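Local coordinates for nitrogenase molybdenum-iron protein alpha chain (Clostridium pasteurianum, PDB 4WES) that forms part of the molybdenum-iron component of nitrogenase, which reduces dinitrogen to ammonia using electrons delivered during ATP hydrolysis, at residues A[226-231]-A[313-318]; A[235-240]-A[253-258]; A[287-292]-A[318-323]; A[298-303]-A[307-312]; A[353-358]-A[501-506]. One frame throughout, in Å; residues are numbered along the deposited sequence. Where two conformers were deposited one is given.

In the fold
From the N terminus, helix 221-232 opens the first loop, which contact 1 closes 82 residues later on helix 306-334. Two smaller loops lie within it. Contact 2 joins strand 235-239 to the approach of strand 257-260, in the four-stranded parallel sheet, and contact 4 closes the turn between helices 289-303 and 306-334. Contact 3 joins those same two helices farther from their turn; it encloses contact 4 and crosses contact 1, with which it shares Glu318. Contact 5 comes last in series, joining helix 352-357 to helix 492-507 near the C terminus. Asn353 links it to contact 3 through the start of helix 289-303.

Contact 1 (A[226-231]-A[313-318]); sequences DRVLEK and EEVIAE
The carboxylate of Glu318 is met by the ammonium group of Lys231, whose NZ lies 2.7 Å from Glu318 OE2. The nitrogen approaches on the anti side of that oxygen and stands 35° out of the carboxylate plane. A second flat group, the guanidinium of Arg227, has Val228 CG2 over one face, 3.5 Å above its plane and displaced toward the rim. Its own NH1 stays 6.8 Å from Glu318 OE2, too far for a direct ion pair. The side chains of the salt bridge, Lys231 and Glu318, reach for each other from their own helices. A bend late in the Lys231 chain turns its end toward the acid, while Glu318 places CG between its backbone N and carbonyl carbon (chi1 77°) and runs extended from there. Beneath the charged pair lies a small apolar patch. Val228 and Val315 lie alongside, pointing opposite ways, with their CG1 methyls 3.9 Å apart, and Lys231 CE touches the same methyl of the second valine, 4.2 Å from Val315 CG1. Lys231 NZ has another acidic partner in Glu319, which also receives Arg227 NH1; this cluster of opposite charges probably favours the ionised form of both glutamates. The short helical segments run roughly antiparallel, at 138°, with their axes 10.3 Å apart. On neighbouring surfaces, Leu229 and Ile316 both pack against helix 289-303, Val228 reaches Phe493 of helix 492-507, and Leu229 also leans on Val236 of strand 235-239.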
# COMPACT_ATOMS: atom_id res chain seq x y z
N ASP A 226 -21.30 -28.69 12.31
CA ASP A 226 -22.67 -28.86 11.80
C ASP A 226 -22.66 -29.53 10.46
O ASP A 226 -23.54 -30.33 10.13
CB ASP A 226 -23.41 -27.51 11.71
CG ASP A 226 -23.67 -26.90 13.06
OD1 ASP A 226 -23.39 -27.54 14.10
OD2 ASP A 226 -24.19 -25.77 13.06
N ARG A 227 -21.70 -29.20 9.60
CA ARG A 227 -21.62 -29.81 8.26
C ARG A 227 -21.60 -31.33 8.38
O ARG A 227 -22.34 -32.03 7.65
CB ARG A 227 -20.33 -29.32 7.58
CG ARG A 227 -20.14 -29.84 6.17
CD ARG A 227 -18.84 -29.40 5.56
NE ARG A 227 -17.68 -29.98 6.22
CZ ARG A 227 -17.24 -31.23 6.05
NH1 ARG A 227 -17.85 -32.04 5.18
NH2 ARG A 227 -16.23 -31.69 6.76
N VAL A 228 -20.76 -31.84 9.27
CA VAL A 228 -20.63 -33.29 9.44
C VAL A 228 -21.84 -33.89 10.12
O VAL A 228 -22.33 -34.95 9.71
CB VAL A 228 -19.31 -33.65 10.17
CG1 VAL A 228 -19.21 -35.10 10.48
CG2 VAL A 228 -18.17 -33.26 9.27
N LEU A 229 -22.36 -33.24 11.15
CA LEU A 229 -23.53 -33.76 11.87
C LEU A 229 -24.72 -33.84 10.93
O LEU A 229 -25.48 -34.84 10.95
CB LEU A 229 -23.84 -32.87 13.07
CG LEU A 229 -22.81 -32.92 14.19
CD1 LEU A 229 -23.09 -31.85 15.24
CD2 LEU A 229 -22.74 -34.30 14.81
N GLU A 230 -24.92 -32.81 10.12
CA GLU A 230 -26.05 -32.81 9.20
C GLU A 230 -25.87 -33.86 8.09
O GLU A 230 -26.88 -34.47 7.66
CB GLU A 230 -26.25 -31.39 8.64
CG GLU A 230 -26.78 -30.47 9.73
CD GLU A 230 -26.80 -28.98 9.42
OE1 GLU A 230 -27.44 -28.25 10.22
OE2 GLU A 230 -26.26 -28.50 8.39
N LYS A 231 -24.64 -34.11 7.65
CA LYS A 231 -24.41 -35.19 6.67
C LYS A 231 -24.82 -36.56 7.23
O LYS A 231 -25.35 -37.40 6.49
CB LYS A 231 -22.91 -35.27 6.29
CG LYS A 231 -22.43 -34.39 5.19
CD LYS A 231 -20.91 -34.54 5.02
CE LYS A 231 -20.56 -35.83 4.34
NZ LYS A 231 -19.17 -35.75 3.81
N GLU A 313 -20.52 -44.26 10.26
CA GLU A 313 -19.29 -44.90 9.79
C GLU A 313 -18.96 -44.53 8.35
O GLU A 313 -17.79 -44.35 8.00
CB GLU A 313 -19.32 -46.41 10.03
CG GLU A 313 -19.38 -46.76 11.50
CD GLU A 313 -18.18 -46.27 12.28
OE1 GLU A 313 -18.35 -45.83 13.42
OE2 GLU A 313 -17.05 -46.31 11.75
N GLU A 314 -19.97 -44.40 7.49
CA GLU A 314 -19.72 -43.96 6.12
C GLU A 314 -19.09 -42.57 6.10
O GLU A 314 -18.14 -42.33 5.35
CB GLU A 314 -21.00 -43.93 5.28
CG GLU A 314 -21.54 -45.31 5.00
CD GLU A 314 -22.91 -45.30 4.35
OE1 GLU A 314 -23.55 -44.22 4.23
OE2 GLU A 314 -23.31 -46.41 3.94
N VAL A 315 -19.66 -41.64 6.87
CA VAL A 315 -19.16 -40.28 6.87
C VAL A 315 -17.76 -40.18 7.47
O VAL A 315 -16.90 -39.51 6.91
CB VAL A 315 -20.16 -39.34 7.57
CG1 VAL A 315 -19.57 -37.96 7.79
CG2 VAL A 315 -21.46 -39.25 6.75
N ILE A 316 -17.53 -40.89 8.57
CA ILE A 316 -16.17 -40.94 9.16
C ILE A 316 -15.17 -41.41 8.10
O ILE A 316 -14.12 -40.78 7.89
CB ILE A 316 -16.12 -41.83 10.41
CG1 ILE A 316 -16.84 -41.15 11.58
CG2 ILE A 316 -14.69 -42.16 10.79
CD1 ILE A 316 -17.09 -42.07 12.74
N ALA A 317 -15.49 -42.50 7.41
CA ALA A 317 -14.53 -43.05 6.47
C ALA A 317 -14.25 -42.10 5.30
O ALA A 317 -13.09 -41.93 4.91
CB ALA A 317 -15.03 -44.38 5.94
N GLU A 318 -15.30 -41.45 4.78
CA GLU A 318 -15.10 -40.58 3.64
C GLU A 318 -14.35 -39.31 4.05
O GLU A 318 -13.49 -38.80 3.31
CB GLU A 318 -16.39 -40.24 2.91
CG GLU A 318 -17.27 -39.25 3.52
CD GLU A 318 -18.59 -39.18 2.81
OE1 GLU A 318 -18.81 -39.95 1.86
OE2 GLU A 318 -19.42 -38.39 3.24

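Contact 2 (A[235-240]-A[253-258]); sequences HVNATL and DKADLN
Asn237 sets the flat face of its amide against the carbonyl oxygen of Lys254, and this is the tight part of the contact. Lys254 O stands almost directly above Asn237 CG, 3.2 Å away, and is nearly as close to both ends of the amide. From there no hydrogen bond forms: Asn237 OD1 is another acceptor, and the Asn237 ND2 hydrogens point elsewhere, to Asn211 OD1 and Asn251 O. The approach is probably dipolar, the oxygen over the amide carbon. Asn237 CG lies anti to its backbone N (chi1 179°), which carries the amide across to segment 253-258. An inverse gamma turn is centred on Lys254, its Ala255 N to Asp253 O bond weak at 3.1 Å. Elsewhere the fit is slacker, with Ala255 CB 4.3 Å from Asn237 ND2 and Lys254 CB 3.9 Å from Asn237 OD1. On the partly exposed side, the lysine chain bends away and gives NZ to Lys203 O. In the parallel sheet, strand 209-215 runs between strands 235-239 and 257-260; its Asn211 bonds to both Asn237 and Asn258, while Val236 turns to helix 221-232.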
# COMPACT_ATOMS: atom_id res chain seq x y z
N HIS A 235 -30.40 -33.39 13.35
CA HIS A 235 -30.91 -32.06 13.31
C HIS A 235 -30.17 -31.28 14.40
O HIS A 235 -30.30 -31.61 15.58
CB HIS A 235 -32.42 -32.02 13.60
CG HIS A 235 -32.94 -30.63 13.68
ND1 HIS A 235 -33.47 -30.08 14.84
CD2 HIS A 235 -32.98 -29.65 12.75
CE1 HIS A 235 -33.82 -28.83 14.61
NE2 HIS A 235 -33.54 -28.54 13.36
N VAL A 236 -29.43 -30.24 14.02
CA VAL A 236 -28.73 -29.44 15.00
C VAL A 236 -29.69 -28.36 15.48
O VAL A 236 -29.82 -27.30 14.88
CB VAL A 236 -27.39 -28.87 14.49
CG1 VAL A 236 -26.68 -28.15 15.62
CG2 VAL A 236 -26.53 -29.96 13.91
N ASN A 237 -30.39 -28.69 16.56
CA ASN A 237 -31.47 -27.82 17.04
C ASN A 237 -30.96 -26.44 17.46
O ASN A 237 -31.55 -25.43 17.13
CB ASN A 237 -32.16 -28.54 18.21
CG ASN A 237 -33.26 -27.72 18.81
OD1 ASN A 237 -34.27 -27.42 18.16
ND2 ASN A 237 -33.06 -27.30 20.03
N ALA A 238 -29.86 -26.42 18.21
CA ALA A 238 -29.26 -25.18 18.65
C ALA A 238 -27.81 -25.43 18.98
O ALA A 238 -27.45 -26.50 19.47
CB ALA A 238 -29.95 -24.65 19.90
N THR A 239 -27.00 -24.41 18.77
CA THR A 239 -25.65 -24.33 19.31
C THR A 239 -25.66 -23.14 20.28
O THR A 239 -26.04 -22.01 19.93
CB THR A 239 -24.61 -24.17 18.22
OG1 THR A 239 -24.64 -25.37 17.44
CG2 THR A 239 -23.20 -23.98 18.78
N LEU A 240 -25.28 -23.41 21.53
CA LEU A 240 -25.18 -22.37 22.54
C LEU A 240 -23.73 -21.96 22.67
O LEU A 240 -22.94 -22.69 23.28
CB LEU A 240 -25.76 -22.82 23.88
CG LEU A 240 -27.26 -22.55 24.06
CD1 LEU A 240 -28.12 -23.15 23.00
CD2 LEU A 240 -27.72 -22.93 25.45
N ASP A 253 -34.73 -26.52 24.50
CA ASP A 253 -35.34 -27.70 25.09
C ASP A 253 -35.88 -28.70 24.06
O ASP A 253 -36.28 -29.79 24.43
CB ASP A 253 -36.45 -27.30 26.07
CG ASP A 253 -37.56 -26.48 25.42
OD1 ASP A 253 -37.27 -25.56 24.62
OD2 ASP A 253 -38.74 -26.77 25.72
N LYS A 254 -35.88 -28.36 22.78
CA LYS A 254 -36.42 -29.22 21.74
C LYS A 254 -35.32 -30.10 21.16
O LYS A 254 -35.03 -30.08 19.94
CB LYS A 254 -37.11 -28.36 20.68
CG LYS A 254 -38.25 -27.52 21.22
CD LYS A 254 -39.40 -28.39 21.73
CE LYS A 254 -40.27 -27.64 22.72
NZ LYS A 254 -40.84 -26.44 22.07
N ALA A 255 -34.70 -30.90 22.03
CA ALA A 255 -33.62 -31.79 21.65
C ALA A 255 -33.69 -33.04 22.48
O ALA A 255 -34.22 -33.03 23.58
CB ALA A 255 -32.25 -31.14 21.82
N ASP A 256 -33.11 -34.11 21.95
CA ASP A 256 -32.96 -35.35 22.70
C ASP A 256 -31.60 -35.57 23.34
O ASP A 256 -31.50 -36.39 24.24
CB ASP A 256 -33.28 -36.54 21.81
CG ASP A 256 -34.76 -36.71 21.63
OD1 ASP A 256 -35.53 -36.22 22.49
OD2 ASP A 256 -35.18 -37.27 20.64
N LEU A 257 -30.57 -34.84 22.89
CA LEU A 257 -29.25 -35.04 23.46
C LEU A 257 -28.47 -33.74 23.39
O LEU A 257 -28.39 -33.13 22.32
CB LEU A 257 -28.49 -36.15 22.70
CG LEU A 257 -27.11 -36.55 23.25
CD1 LEU A 257 -27.22 -37.17 24.64
CD2 LEU A 257 -26.47 -37.51 22.27
N ASN A 258 -27.90 -33.35 24.54
CA ASN A 258 -26.98 -32.22 24.60
C ASN A 258 -25.54 -32.71 24.50
O ASN A 258 -25.15 -33.68 25.17
CB ASN A 258 -27.16 -31.47 25.93
CG ASN A 258 -28.32 -30.49 25.91
OD1 ASN A 258 -28.54 -29.84 24.90
ND2 ASN A 258 -28.95 -30.29 27.07

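Contact 3 (A[287-292]-A[318-323]); sequences IGVDGI and EEIAAI
Helices 289-303 and 306-334 form an antiparallel helical hairpin, and Val289, in the first turn of the earlier helix, meets Ile320 and Ile323 of the later one, well away from the connecting turn. The valine spreads one methyl to each partner. Val289 CG1 comes to 3.9 Å from Ile320 CD1, and Val289 CG2 lies 4.4 Å from Ile323 CD1. Ile320 approaches at a slant: its CG1 sits anti to the carbonyl carbon (chi1 -70°) and the chain runs straight on through chi2, so that the terminal methyl is the part that arrives. Ile323 presents CD1 as well, from a different first torsion, with CG1 between the backbone N and carbonyl carbon (chi1 66°). Ile323 N bonds to Ile320 O at 3.0 Å. On the other helix Gly288 occupies the N-cap position, and Ile292 N reaches Gly288 O at 2.9 Å to close the first turn, in which Val289 lies. Just before it, Ile287 O accepts from Asn353 ND2 of helix 352-357. Helix 492-507 packs nearby, with Phe493 against Ile292 and Ile320, and Val497 against Ile323. Between the two segments no hydrogen bond or ion pair exists. Their attachment rests on dispersion between methyl groups of branched side chains and on shape, so it has little directional preference, and just 93 Å² of surface is buried in it.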
# COMPACT_ATOMS: atom_id res chain seq x y z
N ILE A 287 -12.68 -31.56 18.35
CA ILE A 287 -11.35 -31.15 17.92
C ILE A 287 -10.43 -32.38 17.85
O ILE A 287 -10.33 -33.17 18.80
CB ILE A 287 -10.81 -30.07 18.86
CG1 ILE A 287 -11.77 -28.88 18.87
CG2 ILE A 287 -9.44 -29.63 18.41
CD1 ILE A 287 -11.68 -27.97 20.07
N GLY A 288 -9.81 -32.56 16.69
CA GLY A 288 -8.94 -33.68 16.42
C GLY A 288 -9.66 -34.86 15.85
O GLY A 288 -10.79 -35.15 16.24
N VAL A 289 -9.01 -35.60 14.97
CA VAL A 289 -9.67 -36.78 14.37
C VAL A 289 -10.14 -37.73 15.45
O VAL A 289 -11.27 -38.21 15.43
CB VAL A 289 -8.70 -37.52 13.43
CG1 VAL A 289 -9.30 -38.83 12.93
CG2 VAL A 289 -8.34 -36.66 12.22
N ASP A 290 -9.26 -38.07 16.40
CA ASP A 290 -9.67 -39.06 17.40
C ASP A 290 -10.83 -38.55 18.25
O ASP A 290 -11.76 -39.30 18.57
CB ASP A 290 -8.49 -39.48 18.29
CG ASP A 290 -7.45 -40.31 17.57
OD1 ASP A 290 -7.71 -40.83 16.49
OD2 ASP A 290 -6.36 -40.45 18.12
N GLY A 291 -10.80 -37.27 18.57
CA GLY A 291 -11.88 -36.66 19.33
C GLY A 291 -13.21 -36.72 18.61
O GLY A 291 -14.21 -37.16 19.17
N ILE A 292 -13.20 -36.29 17.36
CA ILE A 292 -14.40 -36.27 16.55
C ILE A 292 -14.96 -37.66 16.35
O ILE A 292 -16.19 -37.87 16.49
CB ILE A 292 -14.10 -35.64 15.17
CG1 ILE A 292 -13.60 -34.21 15.30
CG2 ILE A 292 -15.33 -35.73 14.28
CD1 ILE A 292 -12.77 -33.77 14.11
N GLU A 318 -15.30 -41.45 4.78
CA GLU A 318 -15.10 -40.58 3.64
C GLU A 318 -14.35 -39.31 4.05
O GLU A 318 -13.49 -38.80 3.31
CB GLU A 318 -16.39 -40.24 2.91
CG GLU A 318 -17.27 -39.25 3.52
CD GLU A 318 -18.59 -39.18 2.81
OE1 GLU A 318 -18.81 -39.95 1.86
OE2 GLU A 318 -19.42 -38.39 3.24
N GLU A 319 -14.67 -38.76 5.23
CA GLU A 319 -14.00 -37.56 5.71
C GLU A 319 -12.51 -37.82 5.96
O GLU A 319 -11.64 -37.01 5.60
CB GLU A 319 -14.70 -37.06 6.97
CG GLU A 319 -16.09 -36.48 6.75
CD GLU A 319 -16.12 -35.13 6.04
OE1 GLU A 319 -15.17 -34.32 6.20
OE2 GLU A 319 -17.16 -34.81 5.43
N ILE A 320 -12.20 -38.96 6.57
CA ILE A 320 -10.80 -39.29 6.85
C ILE A 320 -10.07 -39.56 5.55
O ILE A 320 -8.93 -39.10 5.36
CB ILE A 320 -10.70 -40.44 7.84
CG1 ILE A 320 -11.16 -39.98 9.22
CG2 ILE A 320 -9.26 -40.99 7.88
CD1 ILE A 320 -11.14 -41.04 10.28
N ALA A 321 -10.70 -40.28 4.63
CA ALA A 321 -10.02 -40.56 3.36
C ALA A 321 -9.62 -39.28 2.65
O ALA A 321 -8.57 -39.23 2.03
CB ALA A 321 -10.86 -41.47 2.47
N ALA A 322 -10.46 -38.26 2.73
CA ALA A 322 -10.21 -37.02 2.05
C ALA A 322 -9.02 -36.24 2.62
O ALA A 322 -8.44 -35.42 1.92
CB ALA A 322 -11.44 -36.13 2.07
N ILE A 323 -8.64 -36.50 3.86
CA ILE A 323 -7.60 -35.73 4.52
C ILE A 323 -6.39 -36.57 4.94
O ILE A 323 -5.43 -36.01 5.50
CB ILE A 323 -8.16 -34.95 5.72
CG1 ILE A 323 -8.63 -35.87 6.84
CG2 ILE A 323 -9.24 -34.00 5.27
CD1 ILE A 323 -9.03 -35.15 8.11

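Contact 4 (A[298-303]-A[307-312]); sequences DMAKCF and ELTKRT
Phe303 overlaps Leu308 at the root of its ring: Leu308 CD1 lies 3.7 Å from Phe303 CB and 3.9 Å from Phe303 CG, the two chains slanting across one another. The end of the ring leads away toward Tyr234 and Leu257. One turn earlier, Ala300 CB touches two threonine hydroxyls, 3.9 Å from both Thr309 OG1 and Thr312 OG1. This small side chain lets the backbones come close, Ala300 CA and Thr309 CA being 5.4 Å apart. Thr312 turns its hydroxyl back onto its own helix: a chi1 of -67° sets OG1 beside the backbone N of Thr312, from where it donates to Leu308 O over 2.7 Å. That oxygen also accepts from Thr312 N, the two donors reaching it from opposite faces of the carbonyl plane. One water bridges the helices at the edge of Thr309, an exposed residue, donating to Ala300 O at 2.7 Å and bonding to Thr309 OG1 at 2.9 Å, while the Phe303 edge is apolar. The segments run at 166°, axes 9.2 Å apart, joined by three residues: an antiparallel helical hairpin at its closed end.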
# COMPACT_ATOMS: atom_id res chain seq x y z
N ASP A 298 -19.98 -42.12 20.03
CA ASP A 298 -20.75 -42.05 21.28
C ASP A 298 -22.19 -41.61 21.01
O ASP A 298 -23.15 -42.12 21.60
CB ASP A 298 -20.11 -41.05 22.24
CG ASP A 298 -18.84 -41.56 22.92
OD1 ASP A 298 -18.62 -42.78 22.96
OD2 ASP A 298 -18.15 -40.73 23.52
N MET A 299 -22.33 -40.63 20.12
CA MET A 299 -23.65 -40.12 19.76
C MET A 299 -24.47 -41.25 19.14
O MET A 299 -25.64 -41.46 19.48
CB MET A 299 -23.55 -38.98 18.77
CG MET A 299 -22.97 -37.72 19.34
SD MET A 299 -22.74 -36.47 18.07
CE MET A 299 -24.46 -36.08 17.74
N ALA A 300 -23.87 -42.03 18.23
CA ALA A 300 -24.58 -43.11 17.57
C ALA A 300 -25.00 -44.17 18.58
O ALA A 300 -26.09 -44.73 18.49
CB ALA A 300 -23.72 -43.72 16.48
N LYS A 301 -24.16 -44.44 19.57
CA LYS A 301 -24.53 -45.38 20.62
C LYS A 301 -25.75 -44.91 21.40
O LYS A 301 -26.63 -45.70 21.75
CB LYS A 301 -23.36 -45.64 21.57
CG LYS A 301 -22.26 -46.50 20.96
CD LYS A 301 -21.00 -46.54 21.79
CE LYS A 301 -19.90 -47.27 21.02
NZ LYS A 301 -18.63 -47.28 21.76
N CYS A 302 -25.81 -43.60 21.68
CA CYS A 302 -26.95 -43.06 22.42
C CYS A 302 -28.25 -43.19 21.64
O CYS A 302 -29.28 -43.55 22.23
CB CYS A 302 -26.70 -41.59 22.80
SG CYS A 302 -25.43 -41.31 24.04
N PHE A 303 -28.23 -42.88 20.35
CA PHE A 303 -29.44 -42.94 19.54
C PHE A 303 -29.83 -44.38 19.16
O PHE A 303 -31.03 -44.68 18.99
CB PHE A 303 -29.32 -42.05 18.30
CG PHE A 303 -29.58 -40.60 18.60
CD1 PHE A 303 -28.56 -39.76 18.95
CD2 PHE A 303 -30.85 -40.08 18.57
CE1 PHE A 303 -28.80 -38.44 19.24
CE2 PHE A 303 -31.11 -38.76 18.86
CZ PHE A 303 -30.07 -37.91 19.19
N GLU A 307 -29.69 -46.80 10.84
CA GLU A 307 -29.29 -45.91 9.74
C GLU A 307 -28.32 -44.83 10.21
O GLU A 307 -27.35 -44.56 9.51
CB GLU A 307 -30.52 -45.27 9.07
CG GLU A 307 -30.19 -44.29 7.94
CD GLU A 307 -29.49 -44.91 6.74
OE1 GLU A 307 -29.36 -46.18 6.70
OE2 GLU A 307 -29.08 -44.12 5.81
N LEU A 308 -28.56 -44.25 11.38
CA LEU A 308 -27.61 -43.25 11.91
C LEU A 308 -26.25 -43.89 12.13
O LEU A 308 -25.21 -43.30 11.84
CB LEU A 308 -28.05 -42.65 13.25
CG LEU A 308 -28.93 -41.42 13.31
CD1 LEU A 308 -29.07 -41.04 14.78
CD2 LEU A 308 -28.38 -40.29 12.48
N THR A 309 -26.25 -45.09 12.68
CA THR A 309 -25.00 -45.79 12.90
C THR A 309 -24.24 -46.07 11.60
O THR A 309 -23.02 -45.83 11.48
CB THR A 309 -25.24 -47.06 13.71
OG1 THR A 309 -25.70 -46.69 15.01
CG2 THR A 309 -23.97 -47.89 13.80
N LYS A 310 -24.98 -46.55 10.60
CA LYS A 310 -24.41 -46.83 9.30
C LYS A 310 -23.83 -45.57 8.67
O LYS A 310 -22.69 -45.58 8.18
CB LYS A 310 -25.49 -47.43 8.38
CG LYS A 310 -25.04 -47.71 6.95
CD LYS A 310 -26.23 -48.05 6.06
CE LYS A 310 -25.86 -48.17 4.60
NZ LYS A 310 -25.45 -49.56 4.25
N ARG A 311 -24.60 -44.48 8.68
CA ARG A 311 -24.16 -43.23 8.07
C ARG A 311 -22.98 -42.68 8.85
O ARG A 311 -22.11 -42.06 8.27
CB ARG A 311 -25.29 -42.17 8.06
CG ARG A 311 -26.28 -42.34 6.94
CD ARG A 311 -25.60 -42.19 5.59
NE ARG A 311 -25.29 -40.80 5.29
CZ ARG A 311 -24.25 -40.38 4.57
NH1 ARG A 311 -24.08 -39.09 4.34
NH2 ARG A 311 -23.37 -41.24 4.10
N THR A 312 -22.97 -42.87 10.16
CA THR A 312 -21.86 -42.39 11.00
C THR A 312 -20.54 -42.95 10.47
O THR A 312 -19.57 -42.22 10.22
CB THR A 312 -22.05 -42.74 12.50
OG1 THR A 312 -23.15 -42.01 13.02
CG2 THR A 312 -20.85 -42.37 13.34
O HOH W 1 -27.41 -44.60 16.11

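Contact 5 (A[353-358]-A[501-506]); sequences NMLKSF and HELVNG
The backbone N of Phe358, a residue whose ring touches Leu503, is shared by two carbonyls: it donates to Met354 O over 3.1 Å and, weakly, to Leu355 O over 3.0 Å. Met354 O also lies over one face of the Phe358 ring, 3.3 Å above its plane and offset toward the rim, so the same oxygen receives the amide and flanks the aromatic group. Across the contact a single methyl does the work. Leu503 CD2 is 4.1 Å from Leu355 CD2 and 4.4 Å from Phe358 CD2, coming to the ring at its edge, near the ring plane. The two leucine side chains cross at about a right angle. With chi1 at -175° the Leu503 branch points away from its own backbone nitrogen and toward helix 352-357, while Leu355 brings only its end over. Phe330 and Leu334 of helix 306-334 pack against the Phe358 ring, and Phe462 of strand 460-462 touches both leucines. On another side of helix 492-507, Glu502 and Asn505 pack on Gln308 and Gln311 of the beta chain. With all three touching residues buried and no polar bond between the segments, the junction is purely hydrophobic and rather slack, its carbon atoms at or beyond van der Waals distance.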
# COMPACT_ATOMS: atom_id res chain seq x y z
N ASN A 353 -5.58 -34.39 21.90
CA ASN A 353 -5.57 -35.59 21.07
C ASN A 353 -5.05 -35.33 19.66
O ASN A 353 -4.43 -36.20 19.06
CB ASN A 353 -6.94 -36.28 21.05
CG ASN A 353 -7.96 -35.62 20.12
OD1 ASN A 353 -8.02 -35.90 18.93
ND2 ASN A 353 -8.77 -34.73 20.65
N MET A 354 -5.26 -34.10 19.16
CA MET A 354 -4.77 -33.73 17.85
C MET A 354 -3.25 -33.68 17.88
O MET A 354 -2.56 -34.26 17.02
CB MET A 354 -5.39 -32.40 17.43
CG MET A 354 -4.94 -31.98 16.05
SD MET A 354 -6.10 -30.95 15.18
CE MET A 354 -6.41 -29.62 16.35
N LEU A 355 -2.68 -33.01 18.88
CA LEU A 355 -1.22 -32.97 19.01
C LEU A 355 -0.64 -34.38 19.13
O LEU A 355 0.38 -34.69 18.49
CB LEU A 355 -0.81 -32.12 20.19
CG LEU A 355 -1.12 -30.62 20.02
CD1 LEU A 355 -0.76 -29.86 21.28
CD2 LEU A 355 -0.39 -30.02 18.83
N LYS A 356 -1.29 -35.23 19.92
CA LYS A 356 -0.77 -36.57 20.10
C LYS A 356 -0.78 -37.34 18.77
O LYS A 356 0.18 -38.05 18.46
CB LYS A 356 -1.59 -37.33 21.14
CG LYS A 356 -0.99 -38.69 21.48
CD LYS A 356 -1.69 -39.34 22.66
CE LYS A 356 -1.10 -40.72 22.93
NZ LYS A 356 -1.97 -41.44 23.91
N SER A 357 -1.84 -37.20 17.98
CA SER A 357 -1.88 -37.83 16.68
C SER A 357 -0.79 -37.35 15.74
O SER A 357 -0.30 -38.14 14.91
CB SER A 357 -3.24 -37.62 16.01
OG SER A 357 -4.27 -38.30 16.70
N PHE A 358 -0.35 -36.10 15.89
CA PHE A 358 0.74 -35.55 15.09
C PHE A 358 2.13 -35.99 15.61
O PHE A 358 3.14 -35.64 15.01
CB PHE A 358 0.71 -34.01 15.11
CG PHE A 358 -0.48 -33.35 14.44
CD1 PHE A 358 -1.48 -34.05 13.76
CD2 PHE A 358 -0.57 -31.98 14.49
CE1 PHE A 358 -2.51 -33.35 13.16
CE2 PHE A 358 -1.60 -31.29 13.91
CZ PHE A 358 -2.58 -31.98 13.24
N HIS A 501 -1.64 -27.50 8.92
CA HIS A 501 -0.84 -26.73 7.99
C HIS A 501 -0.31 -25.47 8.62
O HIS A 501 0.82 -25.05 8.35
CB HIS A 501 -1.56 -26.47 6.67
CG HIS A 501 -1.52 -27.65 5.75
ND1 HIS A 501 -0.35 -28.15 5.23
CD2 HIS A 501 -2.52 -28.46 5.33
CE1 HIS A 501 -0.64 -29.21 4.49
NE2 HIS A 501 -1.94 -29.44 4.56
N GLU A 502 -1.14 -24.79 9.43
CA GLU A 502 -0.66 -23.62 10.11
C GLU A 502 0.48 -23.95 11.07
O GLU A 502 1.43 -23.15 11.24
CB GLU A 502 -1.81 -22.90 10.82
CG GLU A 502 -2.71 -22.17 9.84
CD GLU A 502 -2.08 -20.94 9.18
OE1 GLU A 502 -1.23 -20.35 9.77
OE2 GLU A 502 -2.56 -20.57 8.09
N LEU A 503 0.39 -25.08 11.75
CA LEU A 503 1.38 -25.48 12.71
C LEU A 503 2.70 -25.82 12.04
O LEU A 503 3.78 -25.34 12.45
CB LEU A 503 0.87 -26.61 13.57
CG LEU A 503 1.81 -27.03 14.72
CD1 LEU A 503 2.22 -25.86 15.57
CD2 LEU A 503 1.12 -28.11 15.54
N VAL A 504 2.64 -26.62 10.99
CA VAL A 504 3.85 -26.93 10.20
C VAL A 504 4.44 -25.64 9.66
O VAL A 504 5.66 -25.40 9.75
CB VAL A 504 3.51 -27.92 9.05
CG1 VAL A 504 4.71 -28.05 8.12
CG2 VAL A 504 3.10 -29.24 9.61
N ASN A 505 3.61 -24.76 9.09
CA ASN A 505 4.12 -23.51 8.55
C ASN A 505 4.86 -22.70 9.63
O ASN A 505 5.86 -22.03 9.36
CB ASN A 505 2.99 -22.68 7.94
CG ASN A 505 2.52 -23.21 6.61
OD1 ASN A 505 3.08 -24.16 6.09
ND2 ASN A 505 1.49 -22.56 6.05
N GLY A 506 4.32 -22.70 10.86
CA GLY A 506 4.97 -21.99 11.95
C GLY A 506 6.33 -22.56 12.31
O GLY A 506 7.31 -21.82 12.44